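Local coordinates for protein carbohydrate esterase family 2 (CE2) (PDB 4XVH) that probably removes acetyl groups from xylan or related polysaccharides, joining a jelly-roll beta-sandwich domain to an SGNH/GDSL-type hydrolase domain of family CE2, at residues A[21-26]-A[76-81]; A[44-49]-A[62-67]; A[217-222]-A[263-268]. All coordinates share one frame; numbering follows the deposited sequence.

Interaction 1 (A[21-26]-A[76-81]); sequences GVSFAF and TVVLRR
Strands 21-26 and 76-81 pair as antiparallel neighbours in the buried part of the N-terminal beta-sandwich, their directions 167° apart. Two hydrogen-bonded pairs set the register. In the first, Leu79 N reaches Val22 O at 2.8 Å in a nearly straight bond, 170° at the hydrogen, and Val22 N answers to Leu79 O. Phe24 and Val77 form the second pair, with Phe24 N 2.9 Å from Val77 O and Val77 N bonded to Phe24 O. Between them, at the non-hydrogen-bonded Ser23-Val78 pair, Ser23 CA approaches Val77 O to 3.2 Å as a CA-H...O contact. Val77 carries most of the side-chain contact. Val77 CB sits over one face of the Phe24 ring, 3.8 Å from the centroid and displaced toward the rim, a CH-pi contact. Phe24 CG lies between backbone N and carbonyl carbon (chi1 61°), which starts the ring off alongside Val77. Val77 CG2 meets the Phe26 ring differently, in its plane at the edge, 3.7 Å from Phe26 CE1. On this face Val22 meets Leu92 and Ile95 of strand 88-97 in the opposing sheet, and Leu46 of neighbouring strand 44-48 flanks Val77 and Leu79, the apolar interior expected of a jelly-roll beta-sandwich.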
loop_
_atom_site.group_PDB
_atom_site.type_symbol
_atom_site.label_atom_id
_atom_site.label_comp_id
_atom_site.label_asym_id
_atom_site.label_seq_id
_atom_site.Cartn_x
_atom_site.Cartn_y
_atom_site.Cartn_z
ATOM N N GLY A 21 -6.959 5.623 6.964
ATOM C CA GLY A 21 -8.096 6.528 7.006
ATOM C C GLY A 21 -9.130 6.167 8.037
ATOM O O GLY A 21 -8.790 5.611 9.087
ATOM N N VAL A 22 -10.389 6.513 7.777
ATOM C CA VAL A 22 -11.430 6.289 8.788
ATOM C C VAL A 22 -12.737 5.914 8.117
ATOM O O VAL A 22 -12.987 6.285 6.946
ATOM C CB VAL A 22 -11.668 7.531 9.687
ATOM C CG1 VAL A 22 -10.435 7.851 10.556
ATOM C CG2 VAL A 22 -12.089 8.757 8.840
ATOM N N SER A 23 -13.553 5.143 8.825
ATOM C CA SER A 23 -14.876 4.785 8.351
ATOM C C SER A 23 -15.884 5.044 9.464
ATOM O O SER A 23 -15.631 4.683 10.621
ATOM C CB SER A 23 -14.912 3.306 7.908
ATOM O OG SER A 23 -16.241 2.788 7.870
ATOM N N PHE A 24 -17.021 5.638 9.142
ATOM C CA PHE A 24 -18.041 5.853 10.159
ATOM C C PHE A 24 -19.385 6.038 9.481
ATOM O O PHE A 24 -19.478 6.054 8.240
ATOM C CB PHE A 24 -17.677 7.051 11.070
ATOM C CG PHE A 24 -17.543 8.393 10.351
ATOM C CD1 PHE A 24 -16.328 8.793 9.815
ATOM C CD2 PHE A 24 -18.631 9.266 10.270
ATOM C CE1 PHE A 24 -16.203 10.043 9.167
ATOM C CE2 PHE A 24 -18.532 10.519 9.622
ATOM C CZ PHE A 24 -17.314 10.910 9.076
ATOM N N ALA A 25 -20.437 6.113 10.283
ATOM C CA ALA A 25 -21.749 6.388 9.737
ATOM C C ALA A 25 -22.424 7.388 10.654
ATOM O O ALA A 25 -22.117 7.447 11.857
ATOM C CB ALA A 25 -22.566 5.107 9.608
ATOM N N PHE A 26 -23.318 8.198 10.099
ATOM C CA PHE A 26 -24.032 9.150 10.920
ATOM C C PHE A 26 -25.449 9.305 10.393
ATOM O O PHE A 26 -25.763 8.899 9.263
ATOM C CB PHE A 26 -23.316 10.509 10.947
ATOM C CG PHE A 26 -23.362 11.251 9.631
ATOM C CD1 PHE A 26 -22.485 10.924 8.599
ATOM C CD2 PHE A 26 -24.258 12.287 9.436
ATOM C CE1 PHE A 26 -22.516 11.598 7.396
ATOM C CE2 PHE A 26 -24.304 12.969 8.227
ATOM C CZ PHE A 26 -23.438 12.632 7.206
ATOM N N THR A 76 -23.034 6.901 5.180
ATOM C CA THR A 76 -21.761 6.262 5.494
ATOM C C THR A 76 -20.649 7.124 4.929
ATOM O O THR A 76 -20.801 7.761 3.879
ATOM C CB THR A 76 -21.630 4.836 4.907
ATOM O OG1 THR A 76 -21.718 4.897 3.474
ATOM C CG2 THR A 76 -22.710 3.900 5.444
ATOM N N VAL A 77 -19.523 7.141 5.628
ATOM C CA VAL A 77 -18.360 7.901 5.197
ATOM C C VAL A 77 -17.119 7.019 5.309
ATOM O O VAL A 77 -16.847 6.430 6.372
ATOM C CB VAL A 77 -18.163 9.178 6.037
ATOM C CG1 VAL A 77 -16.971 9.933 5.555
ATOM C CG2 VAL A 77 -19.423 10.065 5.980
ATOM N N VAL A 78 -16.392 6.913 4.202
ATOM C CA VAL A 78 -15.081 6.245 4.200
ATOM C C VAL A 78 -14.049 7.182 3.593
ATOM O O VAL A 78 -14.211 7.652 2.458
ATOM C CB VAL A 78 -15.111 4.919 3.420
ATOM C CG1 VAL A 78 -13.697 4.281 3.331
ATOM C CG2 VAL A 78 -16.080 3.954 4.081
ATOM N N LEU A 79 -13.030 7.502 4.378
ATOM C CA LEU A 79 -11.894 8.304 3.932
ATOM C C LEU A 79 -10.654 7.448 3.808
ATOM O O LEU A 79 -10.275 6.776 4.784
ATOM C CB LEU A 79 -11.608 9.432 4.942
ATOM C CG LEU A 79 -10.399 10.335 4.665
ATOM C CD1 LEU A 79 -10.770 11.302 3.562
ATOM C CD2 LEU A 79 -9.966 11.123 5.916
ATOM N N ARG A 80 -9.984 7.507 2.661
ATOM C CA ARG A 80 -8.728 6.796 2.516
ATOM C C ARG A 80 -7.632 7.602 1.829
ATOM O O ARG A 80 -7.899 8.269 0.823
ATOM C CB ARG A 80 -8.961 5.518 1.756
ATOM C CG ARG A 80 -9.469 4.407 2.670
ATOM C CD ARG A 80 -9.559 3.194 1.879
ATOM N NE ARG A 80 -10.169 2.040 2.545
ATOM C CZ ARG A 80 -9.551 1.227 3.397
ATOM N NH1 ARG A 80 -8.321 1.490 3.813
ATOM N NH2 ARG A 80 -10.186 0.163 3.865
ATOM N N ARG A 81 -6.433 7.577 2.375
ATOM C CA ARG A 81 -5.296 8.232 1.797
ATOM C C ARG A 81 -4.931 7.594 0.473
ATOM O O ARG A 81 -4.733 6.440 0.397
ATOM C CB ARG A 81 -4.083 8.084 2.691
ATOM C CG ARG A 81 -3.562 9.326 3.333
ATOM C CD ARG A 81 -2.544 8.976 4.378
ATOM N NE ARG A 81 -1.144 9.081 4.051
ATOM C CZ ARG A 81 -0.531 10.173 3.662
ATOM N NH1 ARG A 81 -1.208 11.240 3.395
ATOM N NH2 ARG A 81 0.745 10.163 3.472
#

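Interaction 2 (A[44-49]-A[62-67]); sequences VDLVID and TGISTP
Val44 opens the contact from strand 44-48: Val44 CG2 approaches Ile64 CD1 at 4.3 Å, a loose apolar touch at the end of the Ile64 side chain. Phe59 and Ile56 also touch both residues, adding to the apolar surroundings. Two residues on, Leu46 also points toward segment 62-67. Its CG is anti to the backbone N (chi1 180°), and the branch beyond does the touching, Leu46 CD2 lying 4.0 Å from Ile64 CG2 and 3.9 Å from Ser65 O. The Leu46 and Ile64 side chains slide past each other in opposite directions; Ile64 meets Leu46 with CG2 and Val44 with CD1.

No hydrogen bond crosses between the segments, and the axes of strands 44-48 and 63-65 stay 9.9 Å apart at a crossing angle of -33°. Such spacing fits the two facing layers of a beta-sandwich rather than neighbours in one sheet: strand 44-48 belongs to the sheet containing 73-81, whereas 63-65 is an outermost strand of the sheet containing 31-40.

Ile48 makes the closest approach. Ile48 CG1, anti to the carbonyl carbon (chi1 -51°), lies 3.6 Å from Pro67 CD, the isoleucine and the proline ring reaching toward each other tip to tip. Ile48 CD1 is 4.0 Å from Thr66 CG2, where the two side chains cross at about a right angle. Thr66 thus gives its methyl to Ile48, while its OG1 accepts a hydrogen bond from the backbone N of Ala31.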
loop_
_atom_site.group_PDB
_atom_site.type_symbol
_atom_site.label_atom_id
_atom_site.label_comp_id
_atom_site.label_asym_id
_atom_site.label_seq_id
_atom_site.Cartn_x
_atom_site.Cartn_y
_atom_site.Cartn_z
ATOM N N VAL A 44 -6.632 12.364 -0.741
ATOM C CA VAL A 44 -7.477 11.365 -0.141
ATOM C C VAL A 44 -8.662 11.166 -1.048
ATOM O O VAL A 44 -9.029 12.086 -1.814
ATOM C CB VAL A 44 -7.998 11.795 1.279
ATOM C CG1 VAL A 44 -6.847 12.042 2.258
ATOM C CG2 VAL A 44 -8.876 13.050 1.144
ATOM N N ASP A 45 -9.247 9.976 -0.954
ATOM C CA ASP A 45 -10.577 9.677 -1.485
ATOM C C ASP A 45 -11.593 9.825 -0.375
ATOM O O ASP A 45 -11.407 9.227 0.691
ATOM C CB ASP A 45 -10.659 8.239 -2.006
ATOM C CG ASP A 45 -10.078 8.063 -3.383
ATOM O OD1 ASP A 45 -9.642 9.060 -4.009
ATOM O OD2 ASP A 45 -10.106 6.905 -3.863
ATOM N N LEU A 46 -12.683 10.542 -0.614
ATOM C CA LEU A 46 -13.783 10.568 0.356
ATOM C C LEU A 46 -14.976 9.881 -0.296
ATOM O O LEU A 46 -15.445 10.338 -1.360
ATOM C CB LEU A 46 -14.113 12.017 0.765
ATOM C CG LEU A 46 -15.254 12.167 1.782
ATOM C CD1 LEU A 46 -14.789 11.728 3.171
ATOM C CD2 LEU A 46 -15.740 13.611 1.787
ATOM N N VAL A 47 -15.444 8.775 0.286
ATOM C CA VAL A 47 -16.516 7.998 -0.326
ATOM C C VAL A 47 -17.768 8.108 0.549
ATOM O O VAL A 47 -17.743 7.757 1.727
ATOM C CB VAL A 47 -16.129 6.513 -0.527
ATOM C CG1 VAL A 47 -17.368 5.682 -0.830
ATOM C CG2 VAL A 47 -15.079 6.384 -1.670
ATOM N N ILE A 48 -18.840 8.636 -0.036
ATOM C CA ILE A 48 -20.072 8.895 0.688
ATOM C C ILE A 48 -21.165 7.950 0.200
ATOM O O ILE A 48 -21.411 7.868 -1.020
ATOM C CB ILE A 48 -20.534 10.361 0.480
ATOM C CG1 ILE A 48 -19.389 11.323 0.780
ATOM C CG2 ILE A 48 -21.752 10.688 1.347
ATOM C CD1 ILE A 48 -18.974 11.269 2.309
ATOM N N ASP A 49 -21.815 7.241 1.124
ATOM C CA ASP A 49 -22.873 6.306 0.740
ATOM C C ASP A 49 -22.400 5.307 -0.322
ATOM O O ASP A 49 -23.161 4.913 -1.214
ATOM C CB ASP A 49 -24.096 7.089 0.243
ATOM C CG ASP A 49 -24.698 7.949 1.341
ATOM O OD1 ASP A 49 -24.470 7.581 2.511
ATOM O OD2 ASP A 49 -25.368 8.967 1.047
ATOM N N THR A 62 -10.021 23.819 8.209
ATOM C CA THR A 62 -10.707 23.220 9.329
ATOM C C THR A 62 -10.727 21.677 9.322
ATOM O O THR A 62 -10.410 21.030 10.333
ATOM C CB THR A 62 -12.146 23.795 9.438
ATOM O OG1 THR A 62 -12.132 25.206 9.652
ATOM C CG2 THR A 62 -12.957 23.134 10.561
ATOM N N GLY A 63 -11.068 21.115 8.176
ATOM C CA GLY A 63 -11.282 19.702 8.095
ATOM C C GLY A 63 -11.927 19.348 6.801
ATOM O O GLY A 63 -12.047 20.158 5.959
ATOM N N ILE A 64 -12.329 18.107 6.686
ATOM C CA ILE A 64 -12.908 17.555 5.479
ATOM C C ILE A 64 -14.382 17.307 5.728
ATOM O O ILE A 64 -14.727 16.430 6.516
ATOM C CB ILE A 64 -12.242 16.213 5.097
ATOM C CG1 ILE A 64 -10.758 16.390 4.782
ATOM C CG2 ILE A 64 -12.988 15.527 3.946
ATOM C CD1 ILE A 64 -10.022 15.054 4.725
ATOM N N SER A 65 -15.258 18.052 5.073
ATOM C CA SER A 65 -16.696 17.883 5.301
ATOM C C SER A 65 -17.359 17.075 4.216
ATOM O O SER A 65 -16.899 17.065 3.074
ATOM C CB SER A 65 -17.377 19.238 5.396
ATOM O OG SER A 65 -16.850 19.949 6.493
ATOM N N THR A 66 -18.432 16.387 4.585
ATOM C CA THR A 66 -19.280 15.691 3.634
ATOM C C THR A 66 -19.823 16.703 2.589
ATOM O O THR A 66 -19.880 17.909 2.855
ATOM C CB THR A 66 -20.453 14.973 4.357
ATOM O OG1 THR A 66 -21.141 15.904 5.202
ATOM C CG2 THR A 66 -19.934 13.829 5.228
ATOM N N PRO A 67 -20.197 16.219 1.391
ATOM C CA PRO A 67 -20.701 17.094 0.318
ATOM C C PRO A 67 -22.034 17.787 0.638
ATOM O O PRO A 67 -22.897 17.210 1.315
ATOM C CB PRO A 67 -20.865 16.124 -0.871
ATOM C CG PRO A 67 -20.950 14.780 -0.261
ATOM C CD PRO A 67 -20.005 14.840 0.908
#

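Interaction 3 (A[217-222]-A[263-268]); sequences FGYLGV and WPTAAD
The Tyr219 ring receives Asp268 OD2 at its edge, in the ring plane, where the phenol hydroxyl projects; Phe217 O, from its own segment, is another in-plane neighbour. The Trp263 ring carries Pro264 CB over the centre of one face, 4.1 Å above the plane, a contact between residues joined by a cis peptide bond. Leu220 CD2 comes to this indole obliquely, 4.2 Å from Trp263 CZ2, the two side chains crossing at about a right angle.

Tyr219 and Asp268 reach toward each other tip to tip, their ring and carboxylate planes 68° apart. The hydroxyl Tyr219 OH donates to Asp268 OD2 over a modelled separation of 2.4 Å, very short for a hydrogen bond, so its exact length deserves caution. The carboxylate is held from its own segment as well: Thr265 OG1 donates to the same Asp268 OD2 at 2.7 Å, arriving from above the carboxylate plane, 61° out of it. Thr265 OG1 in turn accepts from Asp268 N, three residues on, at 3.2 Å. This is an ST motif, and it lies just ahead of helix 270-285 in the SGNH/GDSL-type hydrolase domain. The threonine hydroxyl is thus bonded to both the backbone and the carboxylate of Asp268, tying the side chain to the turn that carries it.

Pro264 touches both Tyr219 and Leu220. Pro264 CG is 3.8 Å from Tyr219 CE1, an oblique approach, and 4.2 Å from Leu220 CB, giving the contact between the loops an apolar component beside the polar one. Gln270, at the start of the following helix, touches the side chains of both Tyr219 and Pro264. Trp263 also comes close to a bound glycerol, probably from the crystallisation liquor.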
loop_
_atom_site.group_PDB
_atom_site.type_symbol
_atom_site.label_atom_id
_atom_site.label_comp_id
_atom_site.label_asym_id
_atom_site.label_seq_id
_atom_site.Cartn_x
_atom_site.Cartn_y
_atom_site.Cartn_z
ATOM N N PHE A 217 17.007 -4.263 -7.965
ATOM C CA PHE A 217 17.613 -4.683 -9.224
ATOM C C PHE A 217 18.217 -3.529 -10.026
ATOM O O PHE A 217 19.068 -3.737 -10.878
ATOM C CB PHE A 217 16.585 -5.446 -10.051
ATOM C CG PHE A 217 16.637 -6.935 -9.810
ATOM C CD1 PHE A 217 16.035 -7.499 -8.698
ATOM C CD2 PHE A 217 17.310 -7.757 -10.676
ATOM C CE1 PHE A 217 16.109 -8.881 -8.482
ATOM C CE2 PHE A 217 17.378 -9.127 -10.466
ATOM C CZ PHE A 217 16.766 -9.678 -9.372
ATOM N N GLY A 218 17.804 -2.306 -9.745
ATOM C CA GLY A 218 18.420 -1.172 -10.431
ATOM C C GLY A 218 19.908 -1.075 -10.153
ATOM O O GLY A 218 20.321 -1.201 -8.992
ATOM N N TYR A 219 20.720 -0.837 -11.192
ATOM C CA TYR A 219 22.160 -0.730 -10.983
ATOM C C TYR A 219 22.879 0.136 -12.028
ATOM O O TYR A 219 23.956 0.688 -11.743
ATOM C CB TYR A 219 22.802 -2.127 -10.967
ATOM C CG TYR A 219 22.968 -2.721 -12.361
ATOM C CD1 TYR A 219 21.960 -3.481 -12.950
ATOM C CD2 TYR A 219 24.122 -2.494 -13.086
ATOM C CE1 TYR A 219 22.112 -3.990 -14.231
ATOM C CE2 TYR A 219 24.286 -2.994 -14.361
ATOM C CZ TYR A 219 23.288 -3.734 -14.931
ATOM O OH TYR A 219 23.496 -4.213 -16.198
ATOM N N LEU A 220 22.301 0.234 -13.225
ATOM C CA LEU A 220 23.048 0.714 -14.394
ATOM C C LEU A 220 23.705 2.065 -14.164
ATOM O O LEU A 220 23.032 3.041 -13.834
ATOM C CB LEU A 220 22.132 0.793 -15.615
ATOM C CG LEU A 220 22.832 1.312 -16.883
ATOM C CD1 LEU A 220 23.771 0.258 -17.442
ATOM C CD2 LEU A 220 21.779 1.746 -17.901
ATOM N N GLY A 221 25.028 2.087 -14.295
ATOM C CA GLY A 221 25.815 3.310 -14.196
ATOM C C GLY A 221 26.043 3.829 -12.778
ATOM O O GLY A 221 26.702 4.853 -12.577
ATOM N N VAL A 222 25.528 3.110 -11.789
ATOM C CA VAL A 222 25.583 3.584 -10.414
ATOM C C VAL A 222 26.252 2.579 -9.460
ATOM O O VAL A 222 27.062 2.950 -8.622
ATOM C CB VAL A 222 24.150 3.892 -9.911
ATOM C CG1 VAL A 222 24.153 4.259 -8.433
ATOM C CG2 VAL A 222 23.507 4.980 -10.772
ATOM N N TRP A 263 15.865 -4.953 -20.500
ATOM C CA TRP A 263 16.486 -3.762 -19.943
ATOM C C TRP A 263 17.124 -4.106 -18.609
ATOM O O TRP A 263 16.551 -4.877 -17.835
ATOM C CB TRP A 263 15.460 -2.635 -19.742
ATOM C CG TRP A 263 16.008 -1.496 -18.899
ATOM C CD1 TRP A 263 16.026 -1.401 -17.516
ATOM C CD2 TRP A 263 16.638 -0.314 -19.383
ATOM N NE1 TRP A 263 16.632 -0.231 -17.129
ATOM C CE2 TRP A 263 17.009 0.460 -18.255
ATOM C CE3 TRP A 263 16.919 0.173 -20.660
ATOM C CZ2 TRP A 263 17.639 1.692 -18.374
ATOM C CZ3 TRP A 263 17.546 1.397 -20.778
ATOM C CH2 TRP A 263 17.902 2.147 -19.642
ATOM N N PRO A 264 18.302 -3.523 -18.321
ATOM C CA PRO A 264 19.119 -2.649 -19.193
ATOM C C PRO A 264 19.748 -3.390 -20.366
ATOM O O PRO A 264 20.030 -2.792 -21.415
ATOM C CB PRO A 264 20.235 -2.145 -18.272
ATOM C CG PRO A 264 19.831 -2.479 -16.883
ATOM C CD PRO A 264 18.859 -3.635 -16.959
ATOM N N THR A 265 20.010 -4.679 -20.166
ATOM C CA THR A 265 20.619 -5.505 -21.192
ATOM C C THR A 265 19.926 -6.858 -21.176
ATOM O O THR A 265 19.318 -7.233 -20.178
ATOM C CB THR A 265 22.170 -5.711 -20.987
ATOM O OG1 THR A 265 22.435 -6.524 -19.831
ATOM C CG2 THR A 265 22.921 -4.370 -20.865
ATOM N N ALA A 266 20.022 -7.583 -22.280
ATOM C CA ALA A 266 19.457 -8.922 -22.371
ATOM C C ALA A 266 20.193 -9.860 -21.415
ATOM O O ALA A 266 19.581 -10.718 -20.769
ATOM C CB ALA A 266 19.544 -9.436 -23.794
ATOM N N ALA A 267 21.506 -9.671 -21.316
ATOM C CA ALA A 267 22.345 -10.495 -20.448
ATOM C C ALA A 267 21.901 -10.469 -18.980
ATOM O O ALA A 267 21.979 -11.484 -18.282
ATOM C CB ALA A 267 23.786 -10.041 -20.551
ATOM N N ASP A 268 21.477 -9.297 -18.507
ATOM C CA ASP A 268 21.016 -9.148 -17.135
ATOM C C ASP A 268 19.807 -10.028 -16.851
ATOM O O ASP A 268 19.624 -10.463 -15.715
ATOM C CB ASP A 268 20.643 -7.694 -16.837
ATOM C CG ASP A 268 21.856 -6.805 -16.572
ATOM O OD1 ASP A 268 22.674 -7.135 -15.676
ATOM O OD2 ASP A 268 21.971 -5.761 -17.258
#

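In the fold
Interactions 1 and 2 share the N-terminal sandwich, their centres about 8 Å apart; interaction 3 lies in the hydrolase domain, about 44 Å from either by centres and across the chain's centre. Strand 73-81 ties the first two together: it pairs with 21-28 in interaction 1 and with 44-48 on its other flank, where Val47 N lies 2.7 Å from Val78 O, a probable hydrogen bond. Chemistry follows position. Interaction 1, buried, combines backbone pairing with apolar packing; interaction 2, partly buried, relies on aliphatic contacts between sheets; interaction 3 joins two surface loops through a tyrosine-carboxylate bond and a small apolar patch, without strand pairing.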